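Local structure of pyocin S8 (Pseudomonas aeruginosa, 6W0V) at residues A[15-20]-A[28-33]; A[32-37]-A[109-114]; A[51-56]-A[78-83]; A[95-100]-A[120-125]. The protein is a bacteriocin whose nuclease domain, the part in this chain, probably cuts DNA as an H-N-H endonuclease, here with its immunity protein bound. The protein carries 1 engineered substitution. All blocks are in the same frame, centred on the assembly; numbering follows the deposited sequence.

How the contacts relate
From the N terminus, contact 1 closes the first and shortest loop, tying the 15-20 loop to the start of helix 31-37. Contact 2 takes over on that same helix, sharing Gln32 and Ile33 with contact 1, and closes a long loop by bringing 109-114 back to it. Contact 3 is nested inside this loop and joins helix 45-57 to the 78-83 segment. Contact 4 crosses contact 2, since 95-100 lies inside the loop and 120-125 beyond it. Phe52 connects contact 3 to contacts 1 and 4 by touching Ile29 and Ile96. Contacts 1 to 3 fasten loops to the helices, and contact 4 joins strand 95-98 to helix 119-122.

Contact 1 of 4, residues A[15-20]-A[28-33]; sequences GNWLAG and PIPSQI
Trp17 and Pro30 mark the closest approach of the two backbones, with their CA atoms 7.8 Å apart, and the indole of Trp17 fills the gap between them. CG of Trp17 stands anti to the backbone N (chi1 166°), which swings the ring across to the 28-33 segment. Trp17 NE1 donates a fairly straight hydrogen bond of 2.8 Å to the carbonyl O of Pro28. The acceptor lies at the ring edge, close to the indole plane, and the N-H meets the carbonyl almost head-on, with a C=O...N angle of 171°. The buried indole N-H is thereby satisfied and the rotation of the ring is fixed.

Pro30 covers one face of the same ring, its side chain crossing that of Trp17 at about a right angle. Pro30 CG makes a CH-pi contact 3.5 Å from the centroid of the five-membered ring of Trp17, while Pro30 CD reaches further along, 3.3 Å from CZ2 of Trp17. Leu18 CD2 sits over the opposite face, so the indole is layered between its own neighbour in sequence and a proline. Leu62, Val116 and Phe52 close in around Trp17, sealing it into the interior.

Pro30 occupies the N-cap position of helix 31-37. The CH-pi contact between Pro30 and Trp17, with the indole N-H bond to Pro28, therefore anchors the strand-to-helix turn of this colicin-type DNase domain to the preceding loop.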
loop_
_atom_site.group_PDB
_atom_site.type_symbol
_atom_site.label_atom_id
_atom_site.label_comp_id
_atom_site.label_asym_id
_atom_site.label_seq_id
_atom_site.Cartn_x
_atom_site.Cartn_y
_atom_site.Cartn_z
ATOM N N GLY A 15 -1.958 -15.279 -11.181
ATOM C CA GLY A 15 -2.917 -15.187 -10.068
ATOM C C GLY A 15 -2.516 -14.121 -9.064
ATOM O O GLY A 15 -1.907 -13.102 -9.470
ATOM N N ASN A 16 -2.850 -14.349 -7.794
ATOM C CA ASN A 16 -2.791 -13.311 -6.738
ATOM C C ASN A 16 -1.343 -13.175 -6.292
ATOM O O ASN A 16 -0.890 -13.905 -5.390
ATOM C CB ASN A 16 -3.715 -13.601 -5.564
ATOM C CG ASN A 16 -3.906 -12.379 -4.692
ATOM O OD1 ASN A 16 -3.025 -11.527 -4.601
ATOM N ND2 ASN A 16 -5.059 -12.283 -4.056
ATOM N N TRP A 17 -0.650 -12.265 -6.949
ATOM C CA TRP A 17 0.813 -12.133 -6.826
ATOM C C TRP A 17 1.199 -12.004 -5.352
ATOM O O TRP A 17 2.076 -12.747 -4.898
ATOM C CB TRP A 17 1.256 -10.938 -7.654
ATOM C CG TRP A 17 2.648 -10.509 -7.358
ATOM C CD1 TRP A 17 3.754 -11.295 -7.209
ATOM C CD2 TRP A 17 3.077 -9.155 -7.203
ATOM N NE1 TRP A 17 4.844 -10.514 -6.954
ATOM C CE2 TRP A 17 4.462 -9.200 -6.947
ATOM C CE3 TRP A 17 2.421 -7.921 -7.244
ATOM C CZ2 TRP A 17 5.205 -8.044 -6.750
ATOM C CZ3 TRP A 17 3.161 -6.781 -7.037
ATOM C CH2 TRP A 17 4.535 -6.847 -6.803
ATOM N N LEU A 18 0.559 -11.096 -4.618
ATOM C CA LEU A 18 1.010 -10.746 -3.248
ATOM C C LEU A 18 0.384 -11.674 -2.210
ATOM O O LEU A 18 0.737 -11.517 -1.030
ATOM C CB LEU A 18 0.666 -9.287 -2.961
ATOM C CG LEU A 18 1.436 -8.271 -3.793
ATOM C CD1 LEU A 18 1.236 -6.880 -3.235
ATOM C CD2 LEU A 18 2.917 -8.619 -3.845
ATOM N N ALA A 19 -0.450 -12.633 -2.610
ATOM C CA ALA A 19 -0.978 -13.659 -1.680
ATOM C C ALA A 19 0.193 -14.251 -0.885
ATOM O O ALA A 19 0.050 -14.414 0.338
ATOM C CB ALA A 19 -1.746 -14.721 -2.425
ATOM N N GLY A 20 1.320 -14.517 -1.553
ATOM C CA GLY A 20 2.509 -15.148 -0.948
ATOM C C GLY A 20 3.393 -14.161 -0.201
ATOM O O GLY A 20 4.344 -14.621 0.465
ATOM N N PRO A 28 8.546 -13.177 -5.523
ATOM C CA PRO A 28 9.472 -12.549 -6.443
ATOM C C PRO A 28 8.753 -11.420 -7.182
ATOM O O PRO A 28 7.535 -11.274 -7.103
ATOM C CB PRO A 28 9.861 -13.691 -7.380
ATOM C CG PRO A 28 8.623 -14.564 -7.402
ATOM C CD PRO A 28 8.081 -14.494 -5.989
ATOM N N ILE A 29 9.532 -10.614 -7.865
ATOM C CA ILE A 29 9.008 -9.526 -8.723
ATOM C C ILE A 29 8.493 -10.186 -9.984
ATOM O O ILE A 29 9.185 -10.987 -10.594
ATOM C CB ILE A 29 10.110 -8.502 -9.019
ATOM C CG1 ILE A 29 10.754 -7.994 -7.726
ATOM C CG2 ILE A 29 9.579 -7.377 -9.888
ATOM C CD1 ILE A 29 9.788 -7.851 -6.554
ATOM N N PRO A 30 7.246 -9.906 -10.392
ATOM C CA PRO A 30 6.713 -10.484 -11.614
ATOM C C PRO A 30 7.607 -10.083 -12.787
ATOM O O PRO A 30 8.026 -8.936 -12.866
ATOM C CB PRO A 30 5.318 -9.876 -11.737
ATOM C CG PRO A 30 4.977 -9.474 -10.322
ATOM C CD PRO A 30 6.286 -9.030 -9.710
ATOM N N SER A 31 7.867 -11.035 -13.668
ATOM C CA SER A 31 8.724 -10.816 -14.852
ATOM C C SER A 31 8.221 -9.612 -15.655
ATOM O O SER A 31 9.062 -8.841 -16.127
ATOM C CB SER A 31 8.816 -12.058 -15.676
ATOM O OG SER A 31 7.536 -12.517 -16.052
ATOM N N GLN A 32 6.904 -9.419 -15.775
ATOM C CA GLN A 32 6.353 -8.307 -16.594
ATOM C C GLN A 32 6.658 -6.976 -15.898
ATOM O O GLN A 32 6.708 -5.949 -16.588
ATOM C CB GLN A 32 4.856 -8.471 -16.844
ATOM C CG GLN A 32 4.000 -8.325 -15.600
ATOM C CD GLN A 32 3.727 -9.639 -14.918
ATOM O OE1 GLN A 32 4.595 -10.499 -14.807
ATOM N NE2 GLN A 32 2.500 -9.800 -14.450
ATOM N N ILE A 33 6.828 -6.993 -14.578
ATOM C CA ILE A 33 7.223 -5.788 -13.799
ATOM C C ILE A 33 8.726 -5.592 -13.985
ATOM O O ILE A 33 9.135 -4.472 -14.292
ATOM C CB ILE A 33 6.808 -5.923 -12.325
ATOM C CG1 ILE A 33 5.288 -6.042 -12.205
ATOM C CG2 ILE A 33 7.338 -4.767 -11.496
ATOM C CD1 ILE A 33 4.550 -4.939 -12.920
#

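Contact 2 of 4, residues A[32-37]-A[109-114]; sequences QIADQL and YDIDNL
Ile111 points its side chain at helix 31-37, where Ala34 and Leu37 receive it. The contact joins a helix to a 3-10 turn: residues 111-113 make one such turn just before strand 114-117 of the nuclease sheet, and the hydrogen bond from Leu114 N to Ile111 O, 3.0 Å long, closes it.

The two branches of Ile111 divide the work. CG2 is anti to the backbone N and meets the methyl of Ala34, with Ile111 CG2 3.7 Å from Ala34 CB. The other branch is extended (chi2 158°) and lays its end against the helix backbone: Ile111 CD1 lies 3.8 Å from Ala34 CA and 3.9 Å from Leu37 CB, nearly one helical turn further on. Ala34 and Leu37 both direct their side chains toward the turn, and the small alanine lets the isoleucine come close to the helix itself.

Ala6 and Ile29 pack on Ile111 as well, and Phe48 and Phe52 of helix 45-57 lie against Leu37, so this apolar patch is part of the domain core. Asn113 binds Val100 N through OD1 and Ala107 O through ND2, bracing the long loop between the strands, consistent with its being the asparagine of the H-N-H motif.

The CD1 methyl of Ile111 ends 3.8 Å from the carbonyl O of Ala34, an oxygen already engaged by the hydrogen bond from Leu37 N.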
loop_
_atom_site.group_PDB
_atom_site.type_symbol
_atom_site.label_atom_id
_atom_site.label_comp_id
_atom_site.label_asym_id
_atom_site.label_seq_id
_atom_site.Cartn_x
_atom_site.Cartn_y
_atom_site.Cartn_z
ATOM N N GLN A 32 6.904 -9.419 -15.775
ATOM C CA GLN A 32 6.353 -8.307 -16.594
ATOM C C GLN A 32 6.658 -6.976 -15.898
ATOM O O GLN A 32 6.708 -5.949 -16.588
ATOM C CB GLN A 32 4.856 -8.471 -16.844
ATOM C CG GLN A 32 4.000 -8.325 -15.600
ATOM C CD GLN A 32 3.727 -9.639 -14.918
ATOM O OE1 GLN A 32 4.595 -10.499 -14.807
ATOM N NE2 GLN A 32 2.500 -9.800 -14.450
ATOM N N ILE A 33 6.828 -6.993 -14.578
ATOM C CA ILE A 33 7.223 -5.788 -13.799
ATOM C C ILE A 33 8.726 -5.592 -13.985
ATOM O O ILE A 33 9.135 -4.472 -14.292
ATOM C CB ILE A 33 6.808 -5.923 -12.325
ATOM C CG1 ILE A 33 5.288 -6.042 -12.205
ATOM C CG2 ILE A 33 7.338 -4.767 -11.496
ATOM C CD1 ILE A 33 4.550 -4.939 -12.920
ATOM N N ALA A 34 9.506 -6.661 -13.846
ATOM C CA ALA A 34 10.948 -6.622 -14.167
ATOM C C ALA A 34 11.094 -5.987 -15.551
ATOM O O ALA A 34 11.941 -5.107 -15.717
ATOM C CB ALA A 34 11.555 -7.995 -14.107
ATOM N N ASP A 35 10.233 -6.366 -16.493
ATOM C CA ASP A 35 10.289 -5.858 -17.887
ATOM C C ASP A 35 10.217 -4.332 -17.910
ATOM O O ASP A 35 10.783 -3.742 -18.828
ATOM C CB ASP A 35 9.174 -6.450 -18.740
ATOM C CG ASP A 35 9.359 -7.926 -19.030
ATOM O OD1 ASP A 35 10.491 -8.419 -18.884
ATOM O OD2 ASP A 35 8.374 -8.568 -19.396
ATOM N N GLN A 36 9.520 -3.724 -16.956
ATOM C CA GLN A 36 9.270 -2.263 -16.938
ATOM C C GLN A 36 10.385 -1.535 -16.200
ATOM O O GLN A 36 10.376 -0.303 -16.196
ATOM C CB GLN A 36 7.937 -1.962 -16.254
ATOM C CG GLN A 36 6.746 -2.603 -16.948
ATOM C CD GLN A 36 6.755 -2.287 -18.422
ATOM O OE1 GLN A 36 7.091 -1.177 -18.833
ATOM N NE2 GLN A 36 6.413 -3.271 -19.236
ATOM N N LEU A 37 11.307 -2.271 -15.584
ATOM C CA LEU A 37 12.322 -1.646 -14.707
ATOM C C LEU A 37 13.701 -1.972 -15.234
ATOM O O LEU A 37 14.544 -1.077 -15.227
ATOM C CB LEU A 37 12.146 -2.175 -13.289
ATOM C CG LEU A 37 10.771 -1.917 -12.692
ATOM C CD1 LEU A 37 10.605 -2.718 -11.418
ATOM C CD2 LEU A 37 10.561 -0.432 -12.446
ATOM N N TYR A 109 19.224 -2.554 -6.964
ATOM C CA TYR A 109 18.283 -2.506 -8.103
ATOM C C TYR A 109 18.313 -3.810 -8.880
ATOM O O TYR A 109 17.814 -3.833 -10.018
ATOM C CB TYR A 109 18.599 -1.336 -9.019
ATOM C CG TYR A 109 18.627 -0.011 -8.320
ATOM C CD1 TYR A 109 17.461 0.564 -7.843
ATOM C CD2 TYR A 109 19.815 0.665 -8.124
ATOM C CE1 TYR A 109 17.481 1.796 -7.223
ATOM C CE2 TYR A 109 19.853 1.902 -7.509
ATOM C CZ TYR A 109 18.678 2.468 -7.056
ATOM O OH TYR A 109 18.701 3.679 -6.441
ATOM N N ASP A 110 18.866 -4.869 -8.294
ATOM C CA ASP A 110 18.741 -6.183 -8.951
ATOM C C ASP A 110 17.382 -6.737 -8.559
ATOM O O ASP A 110 17.160 -7.091 -7.388
ATOM C CB ASP A 110 19.860 -7.174 -8.686
ATOM C CG ASP A 110 19.666 -8.347 -9.629
ATOM O OD1 ASP A 110 18.800 -9.151 -9.326
ATOM O OD2 ASP A 110 20.312 -8.390 -10.719
ATOM N N ILE A 111 16.530 -6.803 -9.563
ATOM C CA ILE A 111 15.123 -7.232 -9.419
ATOM C C ILE A 111 15.097 -8.653 -8.864
ATOM O O ILE A 111 14.201 -8.966 -8.096
ATOM C CB ILE A 111 14.421 -7.097 -10.771
ATOM C CG1 ILE A 111 14.391 -5.627 -11.195
ATOM C CG2 ILE A 111 13.033 -7.702 -10.721
ATOM C CD1 ILE A 111 14.216 -5.431 -12.660
ATOM N N ASP A 112 16.070 -9.484 -9.206
ATOM C CA ASP A 112 16.090 -10.888 -8.736
ATOM C C ASP A 112 16.538 -10.930 -7.278
ATOM O O ASP A 112 16.408 -11.992 -6.655
ATOM C CB ASP A 112 16.952 -11.742 -9.655
ATOM C CG ASP A 112 16.379 -11.761 -11.056
ATOM O OD1 ASP A 112 15.157 -11.900 -11.169
ATOM O OD2 ASP A 112 17.142 -11.617 -12.005
ATOM N N ASN A 113 17.017 -9.808 -6.750
ATOM C CA ASN A 113 17.376 -9.685 -5.319
ATOM C C ASN A 113 16.180 -9.153 -4.528
ATOM O O ASN A 113 16.335 -8.890 -3.327
ATOM C CB ASN A 113 18.580 -8.773 -5.117
ATOM C CG ASN A 113 19.122 -8.881 -3.713
ATOM O OD1 ASN A 113 19.127 -9.964 -3.132
ATOM N ND2 ASN A 113 19.547 -7.760 -3.157
ATOM N N LEU A 114 15.035 -8.981 -5.182
ATOM C CA LEU A 114 13.875 -8.350 -4.519
ATOM C C LEU A 114 12.797 -9.389 -4.284
ATOM O O LEU A 114 12.531 -10.211 -5.161
ATOM C CB LEU A 114 13.336 -7.211 -5.372
ATOM C CG LEU A 114 14.383 -6.181 -5.776
ATOM C CD1 LEU A 114 13.739 -5.105 -6.625
ATOM C CD2 LEU A 114 15.068 -5.580 -4.557
#

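Contact 3 of 4, residues A[51-56]-A[78-83]; sequences QFWVAV and LSPFTP
Trp53 and Pro80 carry most of this contact, with Leu78 and Ser79 adding the rest. The indole of Trp53 reaches out from helix 45-57, and Ser79 and Pro80 lie over one of its faces. Pro80 covers the six-membered ring, the two side chains crossing at about a right angle. Its CD sits above the middle of that ring in a CH-pi contact, and Pro80 CG reaches the outer rim, 3.6 Å from CZ3 of Trp53. Ser79 covers the neighbouring five-membered ring of Trp53 through its CA, 3.8 Å from the centroid, as a second CH-pi contact. Leu78 takes part through its backbone: its carbonyl O lies 3.9 Å from Trp53 CB, while its CB points away from the helix and its side chain packs on Ser26 of the immunity protein. On the opposite face of the indole, CD1 of Phe52 lies over the ring centre, so the tryptophan is held between its own helix neighbour and the incoming loop.

A water in the ring plane satisfies the indole N-H. NE1 of Trp53 donates to it at 2.9 Å, and the water donates in turn to Ser79 OG at 2.6 Å. The strongest polar partner of that hydroxyl is Glu27 of the immunity protein, to which it is hydrogen-bonded, so the buried tryptophan is linked through water and serine to the inhibitor interface. Phe81 stacks on Phe51 of the immunity protein just beyond.

Met74 of helix 68-75 touches both Trp53 and Pro80, and Ile96 of strand 95-98 touches Trp53, placing the contact between two helices, the sheet and the bound inhibitor.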
loop_
_atom_site.group_PDB
_atom_site.type_symbol
_atom_site.label_atom_id
_atom_site.label_comp_id
_atom_site.label_asym_id
_atom_site.label_seq_id
_atom_site.Cartn_x
_atom_site.Cartn_y
_atom_site.Cartn_z
ATOM N N GLN A 51 8.492 3.510 -9.473
ATOM C CA GLN A 51 8.288 2.992 -10.834
ATOM C C GLN A 51 7.797 1.558 -10.724
ATOM O O GLN A 51 7.020 1.129 -11.557
ATOM C CB GLN A 51 9.577 3.110 -11.623
ATOM C CG GLN A 51 9.951 4.559 -11.852
ATOM C CD GLN A 51 11.011 4.673 -12.909
ATOM O OE1 GLN A 51 10.999 3.928 -13.885
ATOM N NE2 GLN A 51 11.944 5.586 -12.688
ATOM N N PHE A 52 8.262 0.854 -9.707
ATOM C CA PHE A 52 7.851 -0.532 -9.421
ATOM C C PHE A 52 6.335 -0.552 -9.244
ATOM O O PHE A 52 5.611 -1.256 -9.958
ATOM C CB PHE A 52 8.606 -0.992 -8.184
ATOM C CG PHE A 52 8.258 -2.369 -7.724
ATOM C CD1 PHE A 52 7.094 -2.604 -7.016
ATOM C CD2 PHE A 52 9.109 -3.421 -7.996
ATOM C CE1 PHE A 52 6.800 -3.878 -6.576
ATOM C CE2 PHE A 52 8.818 -4.693 -7.552
ATOM C CZ PHE A 52 7.661 -4.918 -6.849
ATOM N N TRP A 53 5.865 0.248 -8.310
ATOM C CA TRP A 53 4.425 0.208 -7.987
ATOM C C TRP A 53 3.624 0.811 -9.124
ATOM O O TRP A 53 2.524 0.328 -9.354
ATOM C CB TRP A 53 4.156 0.893 -6.665
ATOM C CG TRP A 53 4.669 0.054 -5.550
ATOM C CD1 TRP A 53 5.648 0.380 -4.670
ATOM C CD2 TRP A 53 4.288 -1.296 -5.250
ATOM N NE1 TRP A 53 5.867 -0.652 -3.810
ATOM C CE2 TRP A 53 5.047 -1.695 -4.137
ATOM C CE3 TRP A 53 3.350 -2.186 -5.772
ATOM C CZ2 TRP A 53 4.895 -2.943 -3.541
ATOM C CZ3 TRP A 53 3.209 -3.423 -5.192
ATOM C CH2 TRP A 53 3.975 -3.797 -4.094
ATOM N N VAL A 54 4.157 1.811 -9.808
ATOM C CA VAL A 54 3.483 2.361 -11.009
ATOM C C VAL A 54 3.332 1.237 -12.021
ATOM O O VAL A 54 2.275 1.103 -12.614
ATOM C CB VAL A 54 4.242 3.557 -11.589
ATOM C CG1 VAL A 54 3.794 3.890 -12.998
ATOM C CG2 VAL A 54 4.112 4.757 -10.677
ATOM N N ALA A 55 4.373 0.445 -12.220
ATOM C CA ALA A 55 4.343 -0.654 -13.196
ATOM C C ALA A 55 3.287 -1.662 -12.754
ATOM O O ALA A 55 2.560 -2.157 -13.602
ATOM C CB ALA A 55 5.706 -1.269 -13.309
ATOM N N VAL A 56 3.227 -1.948 -11.456
ATOM C CA VAL A 56 2.236 -2.911 -10.915
ATOM C C VAL A 56 0.854 -2.349 -11.228
ATOM O O VAL A 56 0.026 -3.086 -11.778
ATOM C CB VAL A 56 2.428 -3.148 -9.411
ATOM C CG1 VAL A 56 1.277 -3.950 -8.835
ATOM C CG2 VAL A 56 3.747 -3.830 -9.119
ATOM N N LEU A 78 3.154 4.874 -4.926
ATOM C CA LEU A 78 3.103 4.650 -3.471
ATOM C C LEU A 78 2.866 3.176 -3.194
ATOM O O LEU A 78 2.034 2.548 -3.863
ATOM C CB LEU A 78 1.977 5.475 -2.863
ATOM C CG LEU A 78 2.011 6.947 -3.230
ATOM C CD1 LEU A 78 0.815 7.653 -2.627
ATOM C CD2 LEU A 78 3.306 7.594 -2.776
ATOM N N SER A 79 3.616 2.651 -2.241
ATOM C CA SER A 79 3.528 1.242 -1.821
ATOM C C SER A 79 2.115 0.999 -1.340
ATOM O O SER A 79 1.601 1.765 -0.542
ATOM C CB SER A 79 4.504 0.934 -0.763
ATOM O OG SER A 79 5.795 1.300 -1.204
ATOM N N PRO A 80 1.469 -0.058 -1.835
ATOM C CA PRO A 80 0.145 -0.393 -1.346
ATOM C C PRO A 80 0.237 -0.817 0.119
ATOM O O PRO A 80 1.174 -1.440 0.562
ATOM C CB PRO A 80 -0.328 -1.536 -2.235
ATOM C CG PRO A 80 0.946 -2.145 -2.764
ATOM C CD PRO A 80 1.947 -1.012 -2.835
ATOM N N PHE A 81 -0.789 -0.463 0.866
ATOM C CA PHE A 81 -0.973 -0.976 2.225
ATOM C C PHE A 81 -1.257 -2.458 2.142
ATOM O O PHE A 81 -1.983 -2.904 1.236
ATOM C CB PHE A 81 -2.157 -0.284 2.873
ATOM C CG PHE A 81 -1.833 1.102 3.332
ATOM C CD1 PHE A 81 -1.803 2.153 2.439
ATOM C CD2 PHE A 81 -1.510 1.339 4.656
ATOM C CE1 PHE A 81 -1.484 3.428 2.870
ATOM C CE2 PHE A 81 -1.191 2.616 5.081
ATOM C CZ PHE A 81 -1.171 3.655 4.185
ATOM N N THR A 82 -0.725 -3.186 3.102
ATOM C CA THR A 82 -1.080 -4.597 3.297
ATOM C C THR A 82 -2.358 -4.613 4.101
ATOM O O THR A 82 -2.706 -3.620 4.746
ATOM C CB THR A 82 -0.000 -5.378 4.040
ATOM O OG1 THR A 82 0.026 -4.976 5.402
ATOM C CG2 THR A 82 1.367 -5.152 3.449
ATOM N N PRO A 83 -3.044 -5.762 4.135
ATOM C CA PRO A 83 -4.098 -5.943 5.116
ATOM C C PRO A 83 -3.484 -5.658 6.485
ATOM O O PRO A 83 -2.309 -5.902 6.715
ATOM C CB PRO A 83 -4.529 -7.397 4.955
ATOM C CG PRO A 83 -4.132 -7.722 3.536
ATOM C CD PRO A 83 -2.855 -6.943 3.283
HETATM O O HOH W 1 7.229 -0.915 -1.252
#

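Contact 4 of 4, residues A[95-100]-A[120-125]; sequences AIHHVV and KMHIQV. Engineered in segment 95-100: Ala95 (natural residue Glu).
His97 and His122 meet rim to rim, with ring centroids 5.0 Å apart and planes at 72°, so that neither ring lies over the other. The closest atoms are ND1 of His97 and NE2 of His122, 3.1 Å apart, each at the edge of the other ring and near its plane. One face of the His122 imidazole is met by the methyl of Ala95, whose CB lies 3.2 Å from His122 ND1. Ala95 is an engineered residue; the natural sequence has glutamate here, probably the H-N-H glutamate on which the DNase activity depends. Val125, the last residue of this construct, adds its CG1 3.8 Å from NE2 of His97.

Both histidines hold CG anti to the backbone N (chi1 174° for His97, -169° for His122), which sends the rings into the space between strand and helix. Residues Ala95 and His97 sit two apart on strand 95-98 and so face the same side. A type I turn from His122 to Val125, closed by the hydrogen bond from Val125 N to His122 O at 3.0 Å, brings Val125 back beside His97.

Further out, Arg91 touches His122, and Ala95 and His97 pair through their backbones with Met117 and Arg115. Strands 95-98 and 114-117 followed by helix 119-122 form the beta-beta-alpha unit of the His-Me finger nucleases, and the histidines lie between strand 95-98 and helix 119-122, with Ile96 facing helix 45-57 behind the sheet.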
loop_
_atom_site.group_PDB
_atom_site.type_symbol
_atom_site.label_atom_id
_atom_site.label_comp_id
_atom_site.label_asym_id
_atom_site.label_seq_id
_atom_site.Cartn_x
_atom_site.Cartn_y
_atom_site.Cartn_z
ATOM N N ALA A 95 6.440 -4.340 1.434
ATOM C CA ALA A 95 7.874 -4.024 1.474
ATOM C C ALA A 95 8.516 -4.699 0.274
ATOM O O ALA A 95 8.154 -5.828 -0.050
ATOM C CB ALA A 95 8.468 -4.486 2.767
ATOM N N ILE A 96 9.387 -3.977 -0.405
ATOM C CA ILE A 96 10.288 -4.605 -1.394
ATOM C C ILE A 96 11.561 -4.934 -0.633
ATOM O O ILE A 96 12.236 -3.997 -0.211
ATOM C CB ILE A 96 10.523 -3.673 -2.581
ATOM C CG1 ILE A 96 9.207 -3.274 -3.245
ATOM C CG2 ILE A 96 11.486 -4.324 -3.550
ATOM C CD1 ILE A 96 9.343 -2.138 -4.213
ATOM N N HIS A 97 11.791 -6.217 -0.401
ATOM C CA HIS A 97 12.885 -6.720 0.454
ATOM C C HIS A 97 14.061 -7.075 -0.440
ATOM O O HIS A 97 13.850 -7.709 -1.477
ATOM C CB HIS A 97 12.424 -7.930 1.254
ATOM C CG HIS A 97 13.532 -8.551 2.020
ATOM N ND1 HIS A 97 14.185 -7.873 3.031
ATOM C CD2 HIS A 97 14.109 -9.765 1.924
ATOM C CE1 HIS A 97 15.113 -8.657 3.537
ATOM N NE2 HIS A 97 15.088 -9.818 2.872
ATOM N N HIS A 98 15.248 -6.657 -0.033
ATOM C CA HIS A 98 16.519 -7.087 -0.656
ATOM C C HIS A 98 16.930 -8.403 -0.016
ATOM O O HIS A 98 17.268 -8.387 1.177
ATOM C CB HIS A 98 17.556 -5.999 -0.487
ATOM C CG HIS A 98 17.241 -4.846 -1.359
ATOM N ND1 HIS A 98 16.507 -3.776 -0.917
ATOM C CD2 HIS A 98 17.524 -4.622 -2.657
ATOM C CE1 HIS A 98 16.386 -2.911 -1.903
ATOM N NE2 HIS A 98 17.012 -3.404 -2.977
ATOM N N VAL A 99 16.838 -9.491 -0.775
ATOM C CA VAL A 99 17.066 -10.873 -0.266
ATOM C C VAL A 99 18.488 -10.936 0.279
ATOM O O VAL A 99 18.673 -11.351 1.437
ATOM C CB VAL A 99 16.827 -11.931 -1.355
ATOM C CG1 VAL A 99 17.217 -13.319 -0.876
ATOM C CG2 VAL A 99 15.383 -11.911 -1.816
ATOM N N VAL A 100 19.449 -10.535 -0.545
ATOM C CA VAL A 100 20.832 -10.250 -0.077
ATOM C C VAL A 100 20.821 -8.788 0.347
ATOM O O VAL A 100 20.536 -7.921 -0.501
ATOM C CB VAL A 100 21.898 -10.524 -1.151
ATOM C CG1 VAL A 100 23.282 -10.126 -0.664
ATOM C CG2 VAL A 100 21.878 -11.975 -1.600
ATOM N N LYS A 120 4.896 -7.782 8.305
ATOM C CA LYS A 120 4.899 -8.891 9.287
ATOM C C LYS A 120 5.981 -9.891 8.886
ATOM O O LYS A 120 6.743 -10.320 9.763
ATOM C CB LYS A 120 3.530 -9.566 9.342
ATOM C CG LYS A 120 3.407 -10.667 10.377
ATOM C CD LYS A 120 2.101 -11.420 10.271
ATOM C CE LYS A 120 2.145 -12.776 10.942
ATOM N NZ LYS A 120 3.220 -13.638 10.392
ATOM N N MET A 121 6.044 -10.245 7.605
ATOM C CA MET A 121 7.074 -11.185 7.104
ATOM C C MET A 121 8.418 -10.461 7.065
ATOM O O MET A 121 9.418 -11.045 7.495
ATOM C CB MET A 121 6.729 -11.707 5.709
ATOM C CG MET A 121 5.691 -12.808 5.727
ATOM S SD MET A 121 5.933 -13.999 7.080
ATOM C CE MET A 121 7.650 -14.449 6.838
ATOM N N HIS A 122 8.420 -9.227 6.571
ATOM C CA HIS A 122 9.644 -8.432 6.308
ATOM C C HIS A 122 10.458 -8.270 7.593
ATOM O O HIS A 122 11.684 -8.431 7.554
ATOM C CB HIS A 122 9.254 -7.081 5.724
ATOM C CG HIS A 122 10.422 -6.339 5.189
ATOM N ND1 HIS A 122 10.510 -4.972 5.239
ATOM C CD2 HIS A 122 11.557 -6.779 4.608
ATOM C CE1 HIS A 122 11.644 -4.589 4.686
ATOM N NE2 HIS A 122 12.310 -5.682 4.297
ATOM N N ILE A 123 9.781 -7.981 8.701
ATOM C CA ILE A 123 10.427 -7.638 10.000
ATOM C C ILE A 123 11.073 -8.895 10.599
ATOM O O ILE A 123 11.958 -8.747 11.467
ATOM C CB ILE A 123 9.386 -6.988 10.925
ATOM C CG1 ILE A 123 10.026 -6.036 11.933
ATOM C CG2 ILE A 123 8.498 -8.028 11.589
ATOM C CD1 ILE A 123 9.072 -4.984 12.432
ATOM N N GLN A 124 10.665 -10.081 10.138
ATOM C CA GLN A 124 11.221 -11.381 10.594
ATOM C C GLN A 124 12.517 -11.665 9.831
ATOM O O GLN A 124 13.197 -12.644 10.181
ATOM C CB GLN A 124 10.170 -12.479 10.447
ATOM C CG GLN A 124 8.938 -12.207 11.292
ATOM C CD GLN A 124 7.911 -13.307 11.193
ATOM O OE1 GLN A 124 6.804 -13.101 10.700
ATOM N NE2 GLN A 124 8.278 -14.489 11.662
ATOM N N VAL A 125 12.839 -10.822 8.844
ATOM C CA VAL A 125 14.198 -10.691 8.240
ATOM C C VAL A 125 14.726 -9.290 8.579
ATOM O O VAL A 125 15.757 -8.829 8.091
ATOM C CB VAL A 125 14.177 -10.938 6.719
ATOM C CG1 VAL A 125 15.506 -11.498 6.240
ATOM C CG2 VAL A 125 13.033 -11.849 6.294
#